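Local coordinates for protein DNA primase (Aquifex aeolicus, PDB 2AU3) that probably synthesises the short RNA primers on single-stranded DNA from which DNA polymerase starts during replication, at residues Arg133-Val139 with Leu257-Ser261; Phe246-Gly252 with Ile264-Pro270; Leu293-Asp297 with Leu323-Pro329; Leu351-Ile356 with Glu369-Leu374. All blocks are in the same frame, centred on the assembly; numbering follows the deposited sequence.

Following the chain from the N terminus, interaction 1 opens first, in the N-terminal part of the catalytic core, and closes 118 residues later on helix 253-261 of the Toprim fold. That helix is the crossover between the two strands paired in interaction 2, so the segments of interactions 1 and 2 alternate along the chain, and Leu259 packs on Val250 and Val267. Interaction 3 follows in series and joins the loops after strands 289-293 and 317-321; it touches interaction 2 where Glu251 OE2 meets Asp295 N, at the predicted magnesium site. Interaction 4 comes last, a short helix-to-helix closure in the helical domain, with its nearest atoms about 11 Å from interaction 3.

Interaction 1 (Arg133-Val139 with Leu257-Ser261); sequences RGIDPKV and LRLFS
Val139 sits at the apolar centre, its chi1 in the t well: CG1 lies 3.8 Å from Leu257 CD2, while CG2 is 4.2 Å from Phe260 CB and 3.6 Å from Ser261 N. Beside it Ile135 (m, t) lays CG1 3.9 Å from Leu257 CB. Leu257-Ser261 is the last part of helix 253-261; facing it, Arg133-Asp136 is an irregular connection between helices 124-132 and 137-142, with CA atoms 5.6 Å apart for Ile135 and Arg258 and 5.2 Å for Asp136 and Ser261. The contact thus seats a helix-to-helix connection of the core's N-terminal part on the crossover helix of the Toprim fold. Asp136 is the N-cap of helix 137-142, its OD2 accepting from Lys138 N at 2.9 Å and forming a salt bridge with Lys138 NZ at 2.8 Å. Asp136 N donates to Ser261 OG (2.9 Å, nearly linear), and Ser261 OG in turn donates to Leu257 O at 2.8 Å. Gly134 takes phi/psi 86/12; a CB here would clash with Arg258 NE. The Arg258 guanidinium lies with one face under Gly134 CA, sends a weak hydrogen bond from NH1 to Gly134 O (3.0 Å), and forms salt bridges with Asp330 and Glu262.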
# COMPACT_ATOMS: atom_id res chain seq x y z
N ARG A 133 -13.23 -8.90 -10.65
CA ARG A 133 -13.31 -8.74 -9.19
C ARG A 133 -13.65 -7.32 -8.73
O ARG A 133 -13.61 -7.03 -7.53
CB ARG A 133 -11.98 -9.19 -8.56
CG ARG A 133 -11.66 -10.68 -8.79
CD ARG A 133 -12.17 -11.61 -7.69
NE ARG A 133 -11.48 -11.37 -6.41
CZ ARG A 133 -12.10 -11.25 -5.23
NH1 ARG A 133 -13.43 -11.36 -5.14
NH2 ARG A 133 -11.38 -11.03 -4.13
N GLY A 134 -13.98 -6.43 -9.66
CA GLY A 134 -14.39 -5.08 -9.29
C GLY A 134 -13.26 -4.07 -9.09
O GLY A 134 -13.48 -2.97 -8.57
N ILE A 135 -12.05 -4.43 -9.51
CA ILE A 135 -10.94 -3.45 -9.49
C ILE A 135 -10.91 -2.63 -10.77
O ILE A 135 -10.87 -3.16 -11.88
CB ILE A 135 -9.59 -4.11 -9.17
CG1 ILE A 135 -9.68 -4.72 -7.75
CG2 ILE A 135 -8.44 -3.06 -9.22
CD1 ILE A 135 -8.75 -5.86 -7.50
N ASP A 136 -10.96 -1.32 -10.61
CA ASP A 136 -10.96 -0.43 -11.76
C ASP A 136 -9.58 -0.45 -12.44
O ASP A 136 -8.55 -0.38 -11.77
CB ASP A 136 -11.29 0.99 -11.32
CG ASP A 136 -11.66 1.88 -12.48
OD1 ASP A 136 -12.87 2.10 -12.72
OD2 ASP A 136 -10.80 2.36 -13.23
N PRO A 137 -9.55 -0.52 -13.78
CA PRO A 137 -8.28 -0.48 -14.53
C PRO A 137 -7.43 0.73 -14.16
O PRO A 137 -6.23 0.61 -14.11
CB PRO A 137 -8.75 -0.40 -15.99
CG PRO A 137 -10.06 -1.07 -15.96
CD PRO A 137 -10.71 -0.66 -14.68
N LYS A 138 -8.05 1.86 -13.85
CA LYS A 138 -7.25 3.03 -13.43
C LYS A 138 -6.53 2.74 -12.12
O LYS A 138 -5.37 3.12 -11.97
CB LYS A 138 -8.11 4.28 -13.27
CG LYS A 138 -8.85 4.71 -14.56
CD LYS A 138 -9.59 6.05 -14.34
CE LYS A 138 -11.00 5.88 -13.75
NZ LYS A 138 -11.79 4.71 -14.32
N VAL A 139 -7.22 2.07 -11.19
CA VAL A 139 -6.61 1.68 -9.90
C VAL A 139 -5.57 0.59 -10.12
O VAL A 139 -4.51 0.63 -9.52
CB VAL A 139 -7.67 1.19 -8.87
CG1 VAL A 139 -7.02 0.50 -7.64
CG2 VAL A 139 -8.54 2.34 -8.44
N LEU A 257 -8.22 -2.06 -2.66
CA LEU A 257 -8.25 -1.78 -4.08
C LEU A 257 -9.67 -1.46 -4.53
O LEU A 257 -9.86 -0.60 -5.39
CB LEU A 257 -7.70 -2.95 -4.86
CG LEU A 257 -6.21 -3.15 -4.62
CD1 LEU A 257 -5.73 -4.37 -5.36
CD2 LEU A 257 -5.48 -1.90 -5.07
N ARG A 258 -10.64 -2.14 -3.92
CA ARG A 258 -12.05 -1.90 -4.19
C ARG A 258 -12.51 -0.53 -3.73
O ARG A 258 -13.18 0.16 -4.47
CB ARG A 258 -12.93 -2.97 -3.51
CG ARG A 258 -12.96 -4.29 -4.25
CD ARG A 258 -13.69 -4.22 -5.59
NE ARG A 258 -15.13 -4.20 -5.37
CZ ARG A 258 -15.96 -3.27 -5.82
NH1 ARG A 258 -15.53 -2.26 -6.56
NH2 ARG A 258 -17.24 -3.35 -5.55
N LEU A 259 -12.19 -0.17 -2.49
CA LEU A 259 -12.57 1.17 -1.99
C LEU A 259 -11.94 2.28 -2.86
O LEU A 259 -12.62 3.24 -3.28
CB LEU A 259 -12.21 1.32 -0.50
CG LEU A 259 -13.34 1.10 0.52
CD1 LEU A 259 -13.84 -0.34 0.51
CD2 LEU A 259 -12.82 1.47 1.93
N PHE A 260 -10.66 2.11 -3.19
CA PHE A 260 -9.96 3.05 -4.10
C PHE A 260 -10.63 3.09 -5.49
O PHE A 260 -10.74 4.15 -6.10
CB PHE A 260 -8.51 2.64 -4.29
CG PHE A 260 -7.53 3.62 -3.78
CD1 PHE A 260 -7.08 3.52 -2.47
CD2 PHE A 260 -7.07 4.64 -4.58
CE1 PHE A 260 -6.18 4.45 -1.98
CE2 PHE A 260 -6.16 5.56 -4.10
CZ PHE A 260 -5.71 5.45 -2.80
N SER A 261 -11.07 1.94 -5.98
CA SER A 261 -11.85 1.87 -7.23
C SER A 261 -13.12 2.70 -7.15
O SER A 261 -13.62 3.17 -8.17
CB SER A 261 -12.18 0.41 -7.58
OG SER A 261 -11.00 -0.32 -7.90

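Interaction 2 (Phe246-Gly252 with Ile264-Pro270); sequences FAILVEG and IRNVVAP
Strands 247-249 and 267-270, joined through helix 253-261, form a beta-alpha-beta unit of the Toprim fold, and the first runs out into Glu251, predicted to bind a catalytic magnesium ion; its OE2 accepts a hydrogen bond from Asp295 N. The strands are parallel, 4.8 Å apart at closest approach and at 34°, with Ile248 paired to Val267 (CA-CA 4.6 Å) and Leu249 to Val268 (5.2 Å). The ladder runs Ile248 N to Asn266 O (2.8 Å), Val268 N to Ile248 O (3.0 Å) and Val250 N to Val268 O (3.1 Å). Asn266, centre of an inverse gamma turn and p in chi1, extends it through ND2 to Phe246 O (3.0 Å), with that amide nitrogen over one face of the Phe246 ring. Val250 CG2 packs 3.7 Å from Val267 CG1; Leu249 CD1 lies 4.1 Å from Val268 CG2 and 3.8 Å from Pro270 CD. Helix 253-261 covers Val267 through Leu256, helix 277-284 sets Leu283 against Val268, and strand 289-293 hydrogen-bonds to the other edge of strand 247-249.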
# COMPACT_ATOMS: atom_id res chain seq x y z
N PHE A 246 -8.86 11.70 8.61
CA PHE A 246 -8.98 10.34 9.14
C PHE A 246 -8.51 9.32 8.11
O PHE A 246 -8.36 9.64 6.92
CB PHE A 246 -10.41 10.05 9.63
CG PHE A 246 -11.44 9.94 8.50
CD1 PHE A 246 -11.84 8.69 8.02
CD2 PHE A 246 -12.02 11.09 7.95
CE1 PHE A 246 -12.77 8.58 7.00
CE2 PHE A 246 -12.97 10.99 6.91
CZ PHE A 246 -13.35 9.72 6.43
N ALA A 247 -8.30 8.09 8.57
CA ALA A 247 -7.96 7.00 7.69
C ALA A 247 -9.04 5.94 7.86
O ALA A 247 -9.65 5.84 8.92
CB ALA A 247 -6.59 6.41 8.07
N ILE A 248 -9.23 5.11 6.83
CA ILE A 248 -10.09 3.94 6.94
C ILE A 248 -9.16 2.72 6.91
O ILE A 248 -8.31 2.65 6.06
CB ILE A 248 -11.11 3.89 5.76
CG1 ILE A 248 -12.06 5.10 5.81
CG2 ILE A 248 -11.89 2.51 5.79
CD1 ILE A 248 -12.74 5.48 4.43
N LEU A 249 -9.27 1.82 7.91
CA LEU A 249 -8.51 0.59 7.94
C LEU A 249 -9.38 -0.57 7.50
O LEU A 249 -10.43 -0.83 8.08
CB LEU A 249 -7.90 0.35 9.35
CG LEU A 249 -7.13 -0.95 9.62
CD1 LEU A 249 -5.74 -0.96 8.94
CD2 LEU A 249 -7.02 -1.22 11.16
N VAL A 250 -8.96 -1.24 6.43
CA VAL A 250 -9.65 -2.43 5.94
C VAL A 250 -8.72 -3.61 6.13
O VAL A 250 -7.55 -3.40 6.46
CB VAL A 250 -10.09 -2.29 4.44
CG1 VAL A 250 -11.10 -1.16 4.26
CG2 VAL A 250 -8.88 -2.08 3.51
N GLU A 251 -9.21 -4.84 5.92
CA GLU A 251 -8.44 -6.03 6.32
C GLU A 251 -7.31 -6.40 5.39
O GLU A 251 -6.27 -6.89 5.85
CB GLU A 251 -9.34 -7.26 6.49
CG GLU A 251 -10.47 -7.06 7.48
CD GLU A 251 -11.12 -8.37 7.94
OE1 GLU A 251 -10.46 -9.13 8.68
OE2 GLU A 251 -12.31 -8.60 7.59
N GLY A 252 -7.51 -6.24 4.09
CA GLY A 252 -6.54 -6.73 3.12
C GLY A 252 -6.51 -5.91 1.83
O GLY A 252 -7.27 -4.95 1.69
N ILE A 264 -12.74 6.04 -2.72
CA ILE A 264 -12.55 6.19 -1.29
C ILE A 264 -11.07 5.92 -1.07
O ILE A 264 -10.64 4.76 -1.11
CB ILE A 264 -13.42 5.17 -0.53
CG1 ILE A 264 -14.89 5.57 -0.62
CG2 ILE A 264 -13.06 5.16 0.97
CD1 ILE A 264 -15.83 4.48 -0.09
N ARG A 265 -10.28 6.97 -0.89
CA ARG A 265 -8.84 6.83 -1.12
C ARG A 265 -7.98 6.99 0.13
O ARG A 265 -6.76 6.81 0.08
CB ARG A 265 -8.39 7.83 -2.17
CG ARG A 265 -9.03 7.64 -3.56
CD ARG A 265 -8.55 8.72 -4.50
NE ARG A 265 -9.10 8.61 -5.85
CZ ARG A 265 -9.96 9.46 -6.36
NH1 ARG A 265 -10.41 10.47 -5.63
NH2 ARG A 265 -10.37 9.32 -7.61
N ASN A 266 -8.62 7.33 1.26
CA ASN A 266 -7.86 7.52 2.50
C ASN A 266 -7.89 6.22 3.29
O ASN A 266 -8.34 6.19 4.40
CB ASN A 266 -8.45 8.69 3.33
CG ASN A 266 -9.94 8.49 3.65
OD1 ASN A 266 -10.69 7.94 2.84
ND2 ASN A 266 -10.37 8.96 4.82
N VAL A 267 -7.38 5.16 2.67
CA VAL A 267 -7.56 3.76 3.10
C VAL A 267 -6.20 3.08 3.16
O VAL A 267 -5.38 3.24 2.23
CB VAL A 267 -8.41 2.96 2.06
CG1 VAL A 267 -8.74 1.52 2.58
CG2 VAL A 267 -9.71 3.69 1.73
N VAL A 268 -5.99 2.27 4.22
CA VAL A 268 -4.79 1.44 4.40
C VAL A 268 -5.21 0.05 4.81
O VAL A 268 -6.35 -0.16 5.21
CB VAL A 268 -3.85 1.99 5.52
CG1 VAL A 268 -3.08 3.23 5.01
CG2 VAL A 268 -4.64 2.36 6.76
N ALA A 269 -4.30 -0.90 4.70
CA ALA A 269 -4.58 -2.26 5.16
C ALA A 269 -3.31 -2.88 5.72
O ALA A 269 -2.21 -2.53 5.27
CB ALA A 269 -5.12 -3.09 4.00
N PRO A 270 -3.42 -3.80 6.70
CA PRO A 270 -2.25 -4.48 7.27
C PRO A 270 -1.57 -5.33 6.22
O PRO A 270 -2.23 -5.80 5.27
CB PRO A 270 -2.85 -5.38 8.37
CG PRO A 270 -4.15 -4.76 8.68
CD PRO A 270 -4.66 -4.20 7.38

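Interaction 3 (Leu293-Asp297 with Leu323-Pro329); sequences LYDGD and LPEGYDP
Leu323 (m, t) reaches under the end of strand 289-293, its CG 3.8 Å from Leu293 CD1 and its CD1 3.4 Å from Tyr294 O. Pro329 widens this apolar patch, with CG 4.1 Å from Leu293 CD2. Both segments are loops that follow strands of the Toprim sheet and lead into helices, and their closest CA pairs are Asp295 with Asp328 (4.4 Å) and Gly296 with Leu323 (4.6 Å). Pro324-Tyr327 is a type II turn, Gly326 taking the positive phi (92/-6), closed by Tyr327 N to Pro324 O at 3.1 Å. Gly296, centre of an inverse gamma turn, fits into this loop: its N donates to Tyr327 O (2.8 Å) and its O accepts from Gly326 N (2.6 Å). A CB on Gly296 would run into the carbonyls of Leu323 and Pro324. A water bridges the loops at the strand end, donating to Tyr294 O (2.5 Å) and accepting from Leu323 N (3.0 Å). Asp297 and Asp328, both p in chi1, N-cap the following helices through Gly300 N and Glu331 N, and Glu325 pairs with Arg301. Asp295 N also bonds Glu251 OE2. Hydrogen bonds from Gly296 N and to Gly296 O thus hold the backbone between Asp295 and Asp297 against the neighbouring loop, which probably helps to place the two carboxylates predicted to bind magnesium.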
# COMPACT_ATOMS: atom_id res chain seq x y z
N LEU A 293 -12.99 -1.00 9.25
CA LEU A 293 -14.04 -1.54 8.42
C LEU A 293 -13.68 -2.93 8.00
O LEU A 293 -13.06 -3.13 6.94
CB LEU A 293 -14.23 -0.65 7.18
CG LEU A 293 -15.28 -1.07 6.14
CD1 LEU A 293 -16.71 -0.86 6.62
CD2 LEU A 293 -15.05 -0.28 4.89
N TYR A 294 -14.01 -3.90 8.85
CA TYR A 294 -13.67 -5.27 8.59
C TYR A 294 -14.96 -5.99 8.16
O TYR A 294 -16.03 -5.38 8.15
CB TYR A 294 -13.05 -5.90 9.84
CG TYR A 294 -11.59 -5.49 10.14
CD1 TYR A 294 -10.92 -4.52 9.38
CD2 TYR A 294 -10.90 -6.08 11.19
CE1 TYR A 294 -9.60 -4.17 9.66
CE2 TYR A 294 -9.58 -5.75 11.48
CZ TYR A 294 -8.95 -4.78 10.72
OH TYR A 294 -7.66 -4.47 11.02
N ASP A 295 -14.85 -7.25 7.76
CA ASP A 295 -16.03 -8.01 7.32
C ASP A 295 -17.16 -8.02 8.36
O ASP A 295 -16.92 -8.08 9.56
CB ASP A 295 -15.63 -9.45 6.97
CG ASP A 295 -14.75 -9.53 5.75
OD1 ASP A 295 -14.71 -8.56 4.95
OD2 ASP A 295 -14.05 -10.55 5.50
N GLY A 296 -18.40 -8.03 7.87
CA GLY A 296 -19.56 -8.11 8.73
C GLY A 296 -19.87 -9.55 9.12
O GLY A 296 -20.93 -10.08 8.80
N ASP A 297 -18.93 -10.19 9.79
CA ASP A 297 -19.20 -11.48 10.39
C ASP A 297 -18.46 -11.58 11.72
O ASP A 297 -17.77 -10.63 12.13
CB ASP A 297 -18.91 -12.64 9.42
CG ASP A 297 -17.43 -12.77 9.05
OD1 ASP A 297 -16.58 -12.03 9.60
OD2 ASP A 297 -17.03 -13.65 8.25
N LEU A 323 -20.41 -3.30 9.18
CA LEU A 323 -21.15 -3.84 8.04
C LEU A 323 -22.22 -4.82 8.51
O LEU A 323 -22.03 -5.54 9.50
CB LEU A 323 -20.19 -4.56 7.11
CG LEU A 323 -19.21 -3.66 6.36
CD1 LEU A 323 -18.18 -4.52 5.66
CD2 LEU A 323 -19.98 -2.80 5.37
N PRO A 324 -23.34 -4.87 7.79
CA PRO A 324 -24.40 -5.84 8.12
C PRO A 324 -23.91 -7.28 7.93
O PRO A 324 -23.01 -7.55 7.11
CB PRO A 324 -25.52 -5.49 7.15
CG PRO A 324 -24.87 -4.77 6.05
CD PRO A 324 -23.70 -4.03 6.63
N GLU A 325 -24.51 -8.20 8.69
CA GLU A 325 -24.07 -9.59 8.74
C GLU A 325 -23.96 -10.15 7.37
O GLU A 325 -24.88 -10.03 6.57
CB GLU A 325 -25.05 -10.46 9.55
CG GLU A 325 -24.61 -11.91 9.65
CD GLU A 325 -23.34 -12.06 10.47
OE1 GLU A 325 -23.13 -11.26 11.40
OE2 GLU A 325 -22.54 -12.98 10.20
N GLY A 326 -22.81 -10.77 7.10
CA GLY A 326 -22.61 -11.44 5.82
C GLY A 326 -21.99 -10.63 4.71
O GLY A 326 -21.70 -11.19 3.65
N TYR A 327 -21.77 -9.33 4.93
CA TYR A 327 -21.18 -8.45 3.91
C TYR A 327 -19.73 -8.13 4.17
O TYR A 327 -19.37 -7.75 5.28
CB TYR A 327 -21.94 -7.11 3.86
CG TYR A 327 -23.35 -7.23 3.27
CD1 TYR A 327 -23.60 -6.85 1.94
CD2 TYR A 327 -24.39 -7.76 4.01
CE1 TYR A 327 -24.88 -6.96 1.39
CE2 TYR A 327 -25.68 -7.89 3.46
CZ TYR A 327 -25.91 -7.48 2.16
OH TYR A 327 -27.16 -7.60 1.62
N ASP A 328 -18.89 -8.22 3.14
CA ASP A 328 -17.58 -7.59 3.19
C ASP A 328 -17.72 -6.25 2.44
O ASP A 328 -18.78 -5.98 1.89
CB ASP A 328 -16.47 -8.49 2.62
CG ASP A 328 -16.63 -8.76 1.15
OD1 ASP A 328 -17.70 -8.44 0.60
OD2 ASP A 328 -15.71 -9.28 0.45
N PRO A 329 -16.72 -5.37 2.50
CA PRO A 329 -16.82 -4.11 1.76
C PRO A 329 -17.25 -4.26 0.29
O PRO A 329 -18.08 -3.49 -0.16
CB PRO A 329 -15.40 -3.53 1.87
CG PRO A 329 -14.92 -4.02 3.19
CD PRO A 329 -15.51 -5.41 3.36
O HOH W 1 -17.58 -4.25 9.71

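Interaction 4 (Leu351-Ile356 with Glu369-Leu374); sequences LFETLI and EFRYYL
Two helical segments, Leu351-Ile356 and Glu369-Leu374, run almost antiparallel, with 160° between their N-to-C directions and a closest axis approach of 10.5 Å. Their nearest CA atoms are those of Leu355 and Phe370, 6.5 Å apart, and the gap is filled by large side chains without a hydrogen bond across it. Phe352 (chi1 m) and Phe370 (chi1 t) make an offset edge-to-face pair: the edge of Phe352 is turned to the face of Phe370, centroids 5.6 Å apart and planes at 87°, with Phe352 CD1 3.7 Å from Phe370 CE1. Phe352 CE1 also meets Tyr373 CB (3.5 Å) and Leu374 CD1 (3.6 Å). Leu351 (t, p) lays CD2 over the face of the Tyr373 ring in a CH-pi contact, 4.2 Å from the centroid. Leu355 (m, t) meets the edges of two rings of Glu369-Leu374, its CB 3.9 Å from Phe370 CD1 and its CD1 3.9 Å from Tyr373 CD2, and Ile356 CG1 lies 3.8 Å from Phe370 CE1. This aromatic core belongs to the DnaG helical domain. Helix 380-394 packs against it through Phe390, stacked on Phe370, and Leu386, while Ile308 of Toprim helix 298-313 touches Leu351 and Tyr373.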
# COMPACT_ATOMS: atom_id res chain seq x y z
N LEU A 351 -15.69 4.90 19.40
CA LEU A 351 -15.70 3.73 20.28
C LEU A 351 -16.36 4.00 21.68
O LEU A 351 -17.34 3.36 22.05
CB LEU A 351 -14.27 3.22 20.49
CG LEU A 351 -14.11 2.00 21.40
CD1 LEU A 351 -14.73 0.78 20.72
CD2 LEU A 351 -12.62 1.76 21.72
N PHE A 352 -15.80 4.93 22.44
CA PHE A 352 -16.22 5.10 23.84
C PHE A 352 -17.58 5.78 23.94
O PHE A 352 -18.39 5.44 24.81
CB PHE A 352 -15.17 5.88 24.63
CG PHE A 352 -13.91 5.09 24.87
CD1 PHE A 352 -13.89 4.04 25.77
CD2 PHE A 352 -12.73 5.38 24.15
CE1 PHE A 352 -12.71 3.27 25.98
CE2 PHE A 352 -11.54 4.63 24.36
CZ PHE A 352 -11.54 3.59 25.27
N GLU A 353 -17.84 6.69 23.01
CA GLU A 353 -19.12 7.36 22.94
C GLU A 353 -20.20 6.33 22.62
O GLU A 353 -21.26 6.33 23.24
CB GLU A 353 -19.05 8.48 21.92
CG GLU A 353 -20.36 9.01 21.39
CD GLU A 353 -20.11 10.12 20.38
OE1 GLU A 353 -19.08 10.83 20.53
OE2 GLU A 353 -20.90 10.25 19.41
N THR A 354 -19.89 5.39 21.72
CA THR A 354 -20.80 4.29 21.41
C THR A 354 -21.00 3.28 22.58
O THR A 354 -22.12 2.85 22.84
CB THR A 354 -20.36 3.57 20.10
OG1 THR A 354 -20.24 4.54 19.06
CG2 THR A 354 -21.45 2.64 19.59
N LEU A 355 -19.93 2.91 23.28
CA LEU A 355 -20.08 2.12 24.51
C LEU A 355 -20.98 2.82 25.53
O LEU A 355 -21.90 2.22 26.06
CB LEU A 355 -18.73 1.81 25.15
CG LEU A 355 -18.03 0.64 24.46
CD1 LEU A 355 -16.55 0.67 24.79
CD2 LEU A 355 -18.65 -0.71 24.86
N ILE A 356 -20.70 4.09 25.79
CA ILE A 356 -21.52 4.88 26.72
C ILE A 356 -22.99 4.90 26.28
O ILE A 356 -23.88 4.76 27.11
CB ILE A 356 -20.94 6.31 26.90
CG1 ILE A 356 -19.62 6.25 27.68
CG2 ILE A 356 -21.93 7.23 27.61
CD1 ILE A 356 -18.71 7.48 27.54
N GLU A 369 -16.10 -4.36 28.57
CA GLU A 369 -15.47 -3.88 27.35
C GLU A 369 -14.92 -2.49 27.57
O GLU A 369 -13.77 -2.22 27.29
CB GLU A 369 -16.48 -3.85 26.19
CG GLU A 369 -16.57 -5.14 25.40
CD GLU A 369 -17.04 -4.89 23.96
OE1 GLU A 369 -18.12 -4.27 23.78
OE2 GLU A 369 -16.33 -5.33 23.02
N PHE A 370 -15.77 -1.61 28.08
CA PHE A 370 -15.40 -0.23 28.37
C PHE A 370 -14.14 -0.13 29.24
O PHE A 370 -13.19 0.58 28.88
CB PHE A 370 -16.55 0.49 29.05
CG PHE A 370 -16.33 1.97 29.24
CD1 PHE A 370 -16.64 2.86 28.22
CD2 PHE A 370 -15.84 2.47 30.44
CE1 PHE A 370 -16.44 4.24 28.41
CE2 PHE A 370 -15.65 3.83 30.62
CZ PHE A 370 -15.93 4.71 29.60
N ARG A 371 -14.13 -0.85 30.35
CA ARG A 371 -12.99 -0.79 31.26
C ARG A 371 -11.76 -1.42 30.61
O ARG A 371 -10.67 -0.94 30.80
CB ARG A 371 -13.32 -1.39 32.62
CG ARG A 371 -12.73 -2.75 32.89
CD ARG A 371 -13.35 -3.50 34.10
NE ARG A 371 -12.59 -3.28 35.33
CZ ARG A 371 -12.62 -4.08 36.39
NH1 ARG A 371 -13.38 -5.17 36.40
NH2 ARG A 371 -11.89 -3.77 37.45
N TYR A 372 -11.96 -2.47 29.83
CA TYR A 372 -10.85 -3.05 29.05
C TYR A 372 -10.27 -2.04 28.03
O TYR A 372 -9.07 -1.83 28.00
CB TYR A 372 -11.32 -4.33 28.37
CG TYR A 372 -10.37 -4.91 27.36
CD1 TYR A 372 -9.28 -5.70 27.75
CD2 TYR A 372 -10.58 -4.72 26.00
CE1 TYR A 372 -8.42 -6.25 26.82
CE2 TYR A 372 -9.74 -5.28 25.06
CZ TYR A 372 -8.65 -6.03 25.47
OH TYR A 372 -7.81 -6.57 24.53
N TYR A 373 -11.10 -1.44 27.19
CA TYR A 373 -10.56 -0.48 26.21
C TYR A 373 -9.93 0.73 26.87
O TYR A 373 -8.91 1.24 26.42
CB TYR A 373 -11.63 -0.01 25.22
CG TYR A 373 -12.00 -1.07 24.24
CD1 TYR A 373 -11.02 -1.78 23.58
CD2 TYR A 373 -13.34 -1.39 24.03
CE1 TYR A 373 -11.35 -2.80 22.70
CE2 TYR A 373 -13.69 -2.39 23.14
CZ TYR A 373 -12.69 -3.09 22.47
OH TYR A 373 -13.01 -4.09 21.59
N LEU A 374 -10.57 1.19 27.94
CA LEU A 374 -10.04 2.30 28.73
C LEU A 374 -8.59 2.13 29.14
O LEU A 374 -7.87 3.14 29.26
CB LEU A 374 -10.90 2.51 29.98
CG LEU A 374 -11.17 3.98 30.33
CD1 LEU A 374 -11.80 4.69 29.17
CD2 LEU A 374 -12.02 4.12 31.60